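Local coordinates for ribosome-inactivating protein (Lychnis chalcedonica, PDB 2G5X) that belongs to the ribosome-inactivating proteins, a family of plant toxins, and folds as one chain with a mixed beta sheet packed against helices, at residues Ile34-Lys39 and Gly229-Asn234; Lys44-Asn49 and Phe63-Ala68; Thr142-Val147 and Ala158-Ile163. All coordinates share one frame; numbering follows the deposited sequence.

Interaction 1 of 3, residues Ile34-Lys39 and Gly229-Asn234; sequences IPVTKK and GLLLYN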
loop_
_atom_site.group_PDB
_atom_site.type_symbol
_atom_site.label_atom_id
_atom_site.label_comp_id
_atom_site.label_asym_id
_atom_site.label_seq_id
_atom_site.Cartn_x
_atom_site.Cartn_y
_atom_site.Cartn_z
ATOM N N ILE A 34 -17.958 1.553 7.931
ATOM C CA ILE A 34 -16.560 1.372 7.549
ATOM C C ILE A 34 -16.458 0.042 6.799
ATOM O O ILE A 34 -16.997 -0.970 7.251
ATOM C CB ILE A 34 -15.635 1.287 8.787
ATOM C CG1 ILE A 34 -15.794 2.534 9.661
ATOM C CG2 ILE A 34 -14.179 1.131 8.337
ATOM C CD1 ILE A 34 -15.086 2.423 10.997
ATOM N N PRO A 35 -15.782 0.022 5.639
ATOM C CA PRO A 35 -15.666 -1.242 4.902
ATOM C C PRO A 35 -14.824 -2.263 5.670
ATOM O O PRO A 35 -13.926 -1.896 6.428
ATOM C CB PRO A 35 -15.032 -0.816 3.577
ATOM C CG PRO A 35 -14.221 0.380 3.954
ATOM C CD PRO A 35 -15.127 1.123 4.911
ATOM N N VAL A 36 -15.123 -3.543 5.469
ATOM C CA VAL A 36 -14.422 -4.619 6.164
ATOM C C VAL A 36 -13.845 -5.637 5.184
ATOM O O VAL A 36 -14.499 -6.006 4.211
ATOM C CB VAL A 36 -15.389 -5.355 7.116
ATOM C CG1 VAL A 36 -14.624 -6.330 8.001
ATOM C CG2 VAL A 36 -16.169 -4.340 7.950
ATOM N N THR A 37 -12.622 -6.097 5.436
ATOM C CA THR A 37 -12.015 -7.082 4.549
ATOM C C THR A 37 -12.646 -8.450 4.790
ATOM O O THR A 37 -13.301 -8.676 5.815
ATOM C CB THR A 37 -10.490 -7.203 4.766
ATOM O OG1 THR A 37 -10.228 -7.739 6.069
ATOM C CG2 THR A 37 -9.822 -5.839 4.627
ATOM N N LYS A 38 -12.450 -9.355 3.838
ATOM C CA LYS A 38 -12.992 -10.705 3.930
ATOM C C LYS A 38 -11.854 -11.700 4.145
ATOM O O LYS A 38 -10.891 -11.734 3.375
ATOM C CB LYS A 38 -13.746 -11.056 2.642
ATOM C CG LYS A 38 -14.403 -9.868 1.950
ATOM C CD LYS A 38 -15.315 -9.070 2.876
ATOM C CE LYS A 38 -15.848 -7.828 2.166
ATOM N NZ LYS A 38 -16.677 -6.952 3.048
ATOM N N LYS A 39 -11.969 -12.515 5.188
ATOM C CA LYS A 39 -10.934 -13.494 5.503
ATOM C C LYS A 39 -10.646 -14.454 4.350
ATOM O O LYS A 39 -9.495 -14.844 4.130
ATOM C CB LYS A 39 -11.333 -14.286 6.751
ATOM C CG LYS A 39 -10.219 -15.135 7.341
ATOM C CD LYS A 39 -10.624 -15.688 8.703
ATOM C CE LYS A 39 -9.499 -16.483 9.339
ATOM N NZ LYS A 39 -9.863 -16.944 10.711
ATOM N N GLY A 229 -10.337 3.509 8.687
ATOM C CA GLY A 229 -10.928 3.731 7.379
ATOM C C GLY A 229 -11.234 2.400 6.711
ATOM O O GLY A 229 -11.940 2.343 5.705
ATOM N N LEU A 230 -10.689 1.326 7.277
ATOM C CA LEU A 230 -10.894 -0.027 6.769
ATOM C C LEU A 230 -10.757 -0.975 7.953
ATOM O O LEU A 230 -9.799 -0.876 8.721
ATOM C CB LEU A 230 -9.835 -0.373 5.707
ATOM C CG LEU A 230 -9.839 -1.806 5.151
ATOM C CD1 LEU A 230 -11.100 -2.034 4.323
ATOM C CD2 LEU A 230 -8.600 -2.040 4.287
ATOM N N LEU A 231 -11.712 -1.884 8.114
ATOM C CA LEU A 231 -11.649 -2.832 9.218
ATOM C C LEU A 231 -11.183 -4.189 8.735
ATOM O O LEU A 231 -11.414 -4.568 7.590
ATOM C CB LEU A 231 -13.023 -3.010 9.880
ATOM C CG LEU A 231 -13.735 -1.810 10.506
ATOM C CD1 LEU A 231 -14.974 -2.302 11.241
ATOM C CD2 LEU A 231 -12.812 -1.092 11.473
ATOM N N LEU A 232 -10.513 -4.913 9.620
ATOM C CA LEU A 232 -10.064 -6.258 9.312
ATOM C C LEU A 232 -11.243 -7.154 9.696
ATOM O O LEU A 232 -12.051 -6.792 10.554
ATOM C CB LEU A 232 -8.841 -6.611 10.164
ATOM C CG LEU A 232 -8.222 -8.005 10.016
ATOM C CD1 LEU A 232 -7.510 -8.109 8.678
ATOM C CD2 LEU A 232 -7.241 -8.254 11.155
ATOM N N TYR A 233 -11.359 -8.306 9.049
ATOM C CA TYR A 233 -12.425 -9.246 9.369
ATOM C C TYR A 233 -12.286 -9.602 10.853
ATOM O O TYR A 233 -11.225 -9.395 11.445
ATOM C CB TYR A 233 -12.266 -10.499 8.508
ATOM C CG TYR A 233 -10.880 -11.095 8.588
ATOM C CD1 TYR A 233 -10.510 -11.910 9.656
ATOM C CD2 TYR A 233 -9.921 -10.810 7.613
ATOM C CE1 TYR A 233 -9.218 -12.425 9.758
ATOM C CE2 TYR A 233 -8.628 -11.320 7.705
ATOM C CZ TYR A 233 -8.286 -12.126 8.781
ATOM O OH TYR A 233 -7.009 -12.629 8.880
ATOM N N ASN A 234 -13.347 -10.128 11.458
ATOM C CA ASN A 234 -13.276 -10.502 12.867
ATOM C C ASN A 234 -13.535 -11.997 13.030
ATOM O O ASN A 234 -13.497 -12.706 12.000
ATOM C CB ASN A 234 -14.277 -9.685 13.696
ATOM C CG ASN A 234 -15.683 -10.248 13.651
ATOM O OD1 ASN A 234 -16.158 -10.690 12.607
ATOM N ND2 ASN A 234 -16.367 -10.216 14.792
ATOM O OXT ASN A 234 -13.750 -12.443 14.177
HETATM O O HOH W 1 -11.276 -14.595 12.432
#

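Interaction 2 of 3, residues Lys44-Asn49 and Phe63-Ala68; sequences KFVLVN and FRASDA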
loop_
_atom_site.group_PDB
_atom_site.type_symbol
_atom_site.label_atom_id
_atom_site.label_comp_id
_atom_site.label_asym_id
_atom_site.label_seq_id
_atom_site.Cartn_x
_atom_site.Cartn_y
_atom_site.Cartn_z
ATOM N N LYS A 44 -7.354 -13.412 -3.466
ATOM C CA LYS A 44 -7.895 -12.353 -4.312
ATOM C C LYS A 44 -7.020 -11.128 -4.099
ATOM O O LYS A 44 -6.417 -10.975 -3.038
ATOM C CB LYS A 44 -9.342 -12.033 -3.921
ATOM C CG LYS A 44 -10.389 -12.812 -4.702
ATOM C CD LYS A 44 -10.099 -14.301 -4.700
ATOM C CE LYS A 44 -11.063 -15.052 -5.605
ATOM N NZ LYS A 44 -10.693 -16.489 -5.724
ATOM N N PHE A 45 -6.945 -10.261 -5.104
ATOM C CA PHE A 45 -6.108 -9.075 -4.992
ATOM C C PHE A 45 -6.765 -7.800 -5.495
ATOM O O PHE A 45 -7.659 -7.834 -6.343
ATOM C CB PHE A 45 -4.793 -9.295 -5.748
ATOM C CG PHE A 45 -4.070 -10.539 -5.333
ATOM C CD1 PHE A 45 -4.483 -11.787 -5.795
ATOM C CD2 PHE A 45 -3.024 -10.474 -4.418
ATOM C CE1 PHE A 45 -3.870 -12.951 -5.346
ATOM C CE2 PHE A 45 -2.404 -11.631 -3.962
ATOM C CZ PHE A 45 -2.828 -12.874 -4.425
ATOM N N VAL A 46 -6.314 -6.677 -4.950
ATOM C CA VAL A 46 -6.807 -5.370 -5.344
ATOM C C VAL A 46 -5.643 -4.659 -6.030
ATOM O O VAL A 46 -4.557 -4.535 -5.454
ATOM C CB VAL A 46 -7.260 -4.545 -4.123
ATOM C CG1 VAL A 46 -7.685 -3.154 -4.567
ATOM C CG2 VAL A 46 -8.411 -5.250 -3.420
ATOM N N LEU A 47 -5.860 -4.220 -7.264
ATOM C CA LEU A 47 -4.819 -3.533 -8.014
ATOM C C LEU A 47 -4.936 -2.029 -7.828
ATOM O O LEU A 47 -6.037 -1.488 -7.734
ATOM C CB LEU A 47 -4.903 -3.880 -9.503
ATOM C CG LEU A 47 -4.756 -5.359 -9.879
ATOM C CD1 LEU A 47 -4.764 -5.492 -11.394
ATOM C CD2 LEU A 47 -3.457 -5.919 -9.310
ATOM N N VAL A 48 -3.783 -1.368 -7.770
ATOM C CA VAL A 48 -3.702 0.073 -7.584
ATOM C C VAL A 48 -2.711 0.677 -8.576
ATOM O O VAL A 48 -1.576 0.225 -8.675
ATOM C CB VAL A 48 -3.227 0.403 -6.146
ATOM C CG1 VAL A 48 -2.814 1.864 -6.041
ATOM C CG2 VAL A 48 -4.339 0.089 -5.158
ATOM N N ASN A 49 -3.142 1.699 -9.305
ATOM C CA ASN A 49 -2.259 2.361 -10.263
ATOM C C ASN A 49 -1.652 3.629 -9.672
ATOM O O ASN A 49 -2.369 4.466 -9.126
ATOM C CB ASN A 49 -3.029 2.758 -11.527
ATOM C CG ASN A 49 -3.118 1.638 -12.546
ATOM O OD1 ASN A 49 -2.756 0.498 -12.273
ATOM N ND2 ASN A 49 -3.614 1.966 -13.734
ATOM N N PHE A 63 -2.302 -5.771 -4.046
ATOM C CA PHE A 63 -2.488 -6.035 -2.617
ATOM C C PHE A 63 -3.399 -7.230 -2.368
ATOM O O PHE A 63 -4.456 -7.348 -2.994
ATOM C CB PHE A 63 -3.131 -4.835 -1.905
ATOM C CG PHE A 63 -2.287 -3.595 -1.886
ATOM C CD1 PHE A 63 -2.387 -2.653 -2.905
ATOM C CD2 PHE A 63 -1.413 -3.352 -0.830
ATOM C CE1 PHE A 63 -1.630 -1.481 -2.873
ATOM C CE2 PHE A 63 -0.651 -2.188 -0.787
ATOM C CZ PHE A 63 -0.760 -1.249 -1.810
ATOM N N ARG A 64 -2.997 -8.109 -1.451
ATOM C CA ARG A 64 -3.829 -9.257 -1.089
ATOM C C ARG A 64 -5.070 -8.627 -0.451
ATOM O O ARG A 64 -4.957 -7.804 0.456
ATOM C CB ARG A 64 -3.091 -10.163 -0.093
ATOM C CG ARG A 64 -3.941 -11.293 0.494
ATOM C CD ARG A 64 -3.072 -12.390 1.128
ATOM N NE ARG A 64 -2.363 -13.163 0.109
ATOM C CZ ARG A 64 -1.044 -13.157 -0.068
ATOM N NH1 ARG A 64 -0.262 -12.424 0.714
ATOM N NH2 ARG A 64 -0.508 -13.874 -1.046
ATOM N N ALA A 65 -6.249 -9.011 -0.933
ATOM C CA ALA A 65 -7.516 -8.442 -0.469
ATOM C C ALA A 65 -7.961 -8.719 0.966
ATOM O O ALA A 65 -8.699 -7.926 1.555
ATOM C CB ALA A 65 -8.627 -8.843 -1.435
ATOM N N SER A 66 -7.518 -9.831 1.536
ATOM C CA SER A 66 -7.915 -10.181 2.895
ATOM C C SER A 66 -7.265 -9.335 3.981
ATOM O O SER A 66 -7.850 -9.138 5.051
ATOM C CB SER A 66 -7.602 -11.654 3.169
ATOM O OG SER A 66 -6.212 -11.902 3.064
ATOM N N ASP A 67 -6.062 -8.834 3.710
ATOM C CA ASP A 67 -5.325 -8.056 4.702
ATOM C C ASP A 67 -4.605 -6.811 4.186
ATOM O O ASP A 67 -3.842 -6.189 4.927
ATOM C CB ASP A 67 -4.307 -8.963 5.397
ATOM C CG ASP A 67 -3.366 -9.650 4.416
ATOM O OD1 ASP A 67 -3.402 -9.314 3.213
ATOM O OD2 ASP A 67 -2.586 -10.524 4.847
ATOM N N ALA A 68 -4.846 -6.452 2.928
ATOM C CA ALA A 68 -4.223 -5.274 2.314
ATOM C C ALA A 68 -2.690 -5.347 2.333
ATOM O O ALA A 68 -2.007 -4.348 2.545
ATOM C CB ALA A 68 -4.706 -4.002 3.023
#

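Interaction 3 of 3, residues Thr142-Val147 and Ala158-Ile163; sequences TAFTAV and AKFALI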
loop_
_atom_site.group_PDB
_atom_site.type_symbol
_atom_site.label_atom_id
_atom_site.label_comp_id
_atom_site.label_asym_id
_atom_site.label_seq_id
_atom_site.Cartn_x
_atom_site.Cartn_y
_atom_site.Cartn_z
ATOM N N THR A 142 10.461 10.181 -6.477
ATOM C CA THR A 142 11.874 9.843 -6.616
ATOM C C THR A 142 12.084 8.333 -6.575
ATOM O O THR A 142 12.830 7.778 -7.391
ATOM C CB THR A 142 12.717 10.502 -5.500
ATOM O OG1 THR A 142 12.667 11.929 -5.645
ATOM C CG2 THR A 142 14.163 10.041 -5.577
ATOM N N ALA A 143 11.419 7.667 -5.634
ATOM C CA ALA A 143 11.552 6.217 -5.496
ATOM C C ALA A 143 11.004 5.514 -6.737
ATOM O O ALA A 143 11.561 4.523 -7.207
ATOM C CB ALA A 143 10.817 5.742 -4.244
ATOM N N PHE A 144 9.904 6.043 -7.260
ATOM C CA PHE A 144 9.254 5.507 -8.454
ATOM C C PHE A 144 10.236 5.542 -9.633
ATOM O O PHE A 144 10.429 4.545 -10.334
ATOM C CB PHE A 144 8.012 6.363 -8.748
ATOM C CG PHE A 144 7.141 5.855 -9.876
ATOM C CD1 PHE A 144 5.797 5.573 -9.647
ATOM C CD2 PHE A 144 7.636 5.734 -11.172
ATOM C CE1 PHE A 144 4.956 5.186 -10.694
ATOM C CE2 PHE A 144 6.807 5.347 -12.225
ATOM C CZ PHE A 144 5.466 5.075 -11.988
ATOM N N THR A 145 10.871 6.692 -9.828
ATOM C CA THR A 145 11.823 6.884 -10.923
ATOM C C THR A 145 13.020 5.931 -10.884
ATOM O O THR A 145 13.544 5.543 -11.928
ATOM C CB THR A 145 12.333 8.339 -10.936
ATOM O OG1 THR A 145 11.225 9.220 -11.138
ATOM C CG2 THR A 145 13.346 8.549 -12.056
ATOM N N ALA A 146 13.444 5.550 -9.686
ATOM C CA ALA A 146 14.581 4.646 -9.545
ATOM C C ALA A 146 14.201 3.196 -9.827
ATOM O O ALA A 146 15.066 2.325 -9.907
ATOM C CB ALA A 146 15.169 4.765 -8.141
ATOM N N VAL A 147 12.906 2.943 -9.989
ATOM C CA VAL A 147 12.417 1.593 -10.241
ATOM C C VAL A 147 11.840 1.343 -11.635
ATOM O O VAL A 147 12.265 0.422 -12.334
ATOM C CB VAL A 147 11.347 1.204 -9.191
ATOM C CG1 VAL A 147 10.677 -0.111 -9.573
ATOM C CG2 VAL A 147 11.996 1.087 -7.822
ATOM N N ALA A 158 12.950 -1.996 -2.402
ATOM C CA ALA A 158 12.505 -1.951 -1.008
ATOM C C ALA A 158 12.037 -0.564 -0.570
ATOM O O ALA A 158 11.034 -0.434 0.132
ATOM C CB ALA A 158 13.624 -2.436 -0.088
ATOM N N LYS A 159 12.765 0.471 -0.981
ATOM C CA LYS A 159 12.411 1.838 -0.613
ATOM C C LYS A 159 11.083 2.238 -1.243
ATOM O O LYS A 159 10.218 2.807 -0.576
ATOM C CB LYS A 159 13.516 2.798 -1.054
ATOM C CG LYS A 159 14.785 2.700 -0.236
ATOM C CD LYS A 159 15.568 4.002 -0.318
ATOM C CE LYS A 159 14.683 5.206 -0.070
ATOM N NZ LYS A 159 15.515 6.410 0.212
ATOM N N PHE A 160 10.926 1.929 -2.528
ATOM C CA PHE A 160 9.697 2.236 -3.250
ATOM C C PHE A 160 8.512 1.529 -2.585
ATOM O O PHE A 160 7.445 2.114 -2.404
ATOM C CB PHE A 160 9.820 1.783 -4.712
ATOM C CG PHE A 160 8.518 1.805 -5.466
ATOM C CD1 PHE A 160 7.872 3.005 -5.732
ATOM C CD2 PHE A 160 7.927 0.618 -5.891
ATOM C CE1 PHE A 160 6.652 3.027 -6.408
ATOM C CE2 PHE A 160 6.704 0.630 -6.568
ATOM C CZ PHE A 160 6.068 1.836 -6.826
ATOM N N ALA A 161 8.709 0.268 -2.219
ATOM C CA ALA A 161 7.654 -0.517 -1.580
ATOM C C ALA A 161 7.243 0.033 -0.211
ATOM O O ALA A 161 6.057 0.135 0.091
ATOM C CB ALA A 161 8.103 -1.970 -1.439
ATOM N N LEU A 162 8.221 0.383 0.618
ATOM C CA LEU A 162 7.924 0.908 1.947
ATOM C C LEU A 162 7.173 2.234 1.903
ATOM O O LEU A 162 6.246 2.450 2.683
ATOM C CB LEU A 162 9.216 1.064 2.753
ATOM C CG LEU A 162 9.807 -0.236 3.299
ATOM C CD1 LEU A 162 11.197 0.024 3.856
ATOM C CD2 LEU A 162 8.889 -0.802 4.377
ATOM N N ILE A 163 7.564 3.120 0.992
ATOM C CA ILE A 163 6.887 4.404 0.879
ATOM C C ILE A 163 5.451 4.171 0.414
ATOM O O ILE A 163 4.513 4.796 0.919
ATOM C CB ILE A 163 7.609 5.342 -0.116
ATOM C CG1 ILE A 163 9.012 5.678 0.407
ATOM C CG2 ILE A 163 6.804 6.623 -0.295
ATOM C CD1 ILE A 163 9.872 6.462 -0.589
#

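Interaction 1 of 3, residues Ile34-Lys39 and Gly229-Asn234
Val-36 and Leu-231 face each other in a single beta bridge, their CA atoms 4.5 Å apart, where two irregular stretches run in broadly the same direction, 32° apart. This isolated bridge joins the C-terminal tail of the chain to the loop between helix 10-25 and strand 45-51. The disulfide Cys-32–Cys-214 ties nearby parts of the chain covalently. Leu-231 supplies both polar atoms on its side: its N reaches Pro-35 O at 2.8 Å in a nearly straight bond, and its O accepts from Thr-37 N at 2.9 Å.

Around the bridge the side chains interleave. Ile-34 CG2 rests against Leu-231 CG at 3.7 Å, while Val-36 CG2 packs on Leu-231 CB. Pro-35 CG meets CD1 of Leu-230, and the two side chains cross at about a right angle. The loop side chain of Thr-37 sits with OG1 between its own backbone N and carbonyl carbon (chi1 66°); OG1 accepts a bent bond from Tyr-233 N at 3.2 Å and is also hydrogen-bonded to Ser-66 O, so this hydroxyl is gripped twice.

Beyond it the Tyr-233 ring is sandwiched over its centre: Leu-232 CG lies on one face and Lys-39 CB on the opposite one, the latter a CH-pi contact 3.7 Å from the centroid. The extended Lys-39 chain continues past CE1, and at its end NZ donates to a water 3.2 Å away, which in turn donates to the terminal carboxylate at Asn-234 O.

Interaction 2 of 3, residues Lys44-Asn49 and Phe63-Ala68
Phe-63 and Val-46 form an antiparallel hydrogen-bonded pair in the beta hairpin of strands 45-51 and 58-64, and here the contact is tight. Val-46 N donates to Phe-63 O at 2.8 Å, and Phe-63 N returns the bond to Val-46 O. The same Phe-63 O receives a CA-H contact from Phe-45 at 3.1 Å from its CA, while Val-46 O lies in the plane of the Phe-63 ring, at its edge. On that side of the sheet Val-48 CG2 touches Phe-63 CE1 at 3.9 Å, and helix 10-25 packs on both valines through Leu-20.

Toward the open end of the hairpin a nearly straight bond from Ala-65 N to Lys-44 O (2.9 Å) continues the ladder past the strand, and Ala-65 CB still packs on Val-46 CG2. The exposed Lys-44 side chain leads away from the hairpin. Phe-45 and Arg-64 start out diverging, yet their side chains lie side by side, with CD2 of the ring 3.6 Å from Arg-64 CA. The guanidinium is held elsewhere, NE bonding to Asn-42 O. The polar linkage across this contact is thus backbone chemistry, and the salt bridge to Glu-91 probably helps balance the charge of Arg-64.

Interaction 3 of 3, residues Thr142-Val147 and Ala158-Ile163
The ring of Phe-160 is met obliquely from three points of the segment 142-147: the backbone at Ala-143 C, Phe-144 CA and Val-147 CG2. Its CD1 comes within 3.9 Å of Phe-144 CA, and its CE1 is 4.2 Å from CD1 of the Phe-144 ring, likewise at a slant. CG of Phe-160 stands anti to the backbone N (chi1 168°), which carries it toward the 142-147 segment.

This is helix-to-helix packing without polar links between the segments. Ala-143 supplies the close approach, because the alanine side chain ends at CB, which lies 3.8 Å from Phe-160 CA and equally far from CD1 of Ile-163, one turn further along the longer helix. Val-147 adds CG2, 3.9 Å from Phe-160 CB, the two side chains crossing at about a right angle. Every residue that takes part is buried and apolar.

The contact sits over the sheet. Phe-160 also packs on Ile-59 and Leu-61 of strand 58-64, Phe-144 on Ile-59, and Val-147 on Phe-73 of strand 69-76, while Leu-162, on the far side of helix 154-173, packs against helix 119-126.

The three contacts show how one chain is closed at very different sequence separations. Interaction 1 joins parts 190 residues apart, and both others fall between its two segments. It touches interaction 2 directly: besides the Thr-37 hydroxyl bond, Lys-38 O packs on Ser-66 CB and Tyr-233 CE2 on Ser-66 O, so the loop and the tail both meet the turn after strand 58-64; the two centres are 13 Å apart. Interaction 3 lies on the opposite side of the chain's centre from both, its centre about 19 Å from that of interaction 2 and about 28 Å from that of interaction 1. Strand 58-64 links interaction 2 with interaction 3.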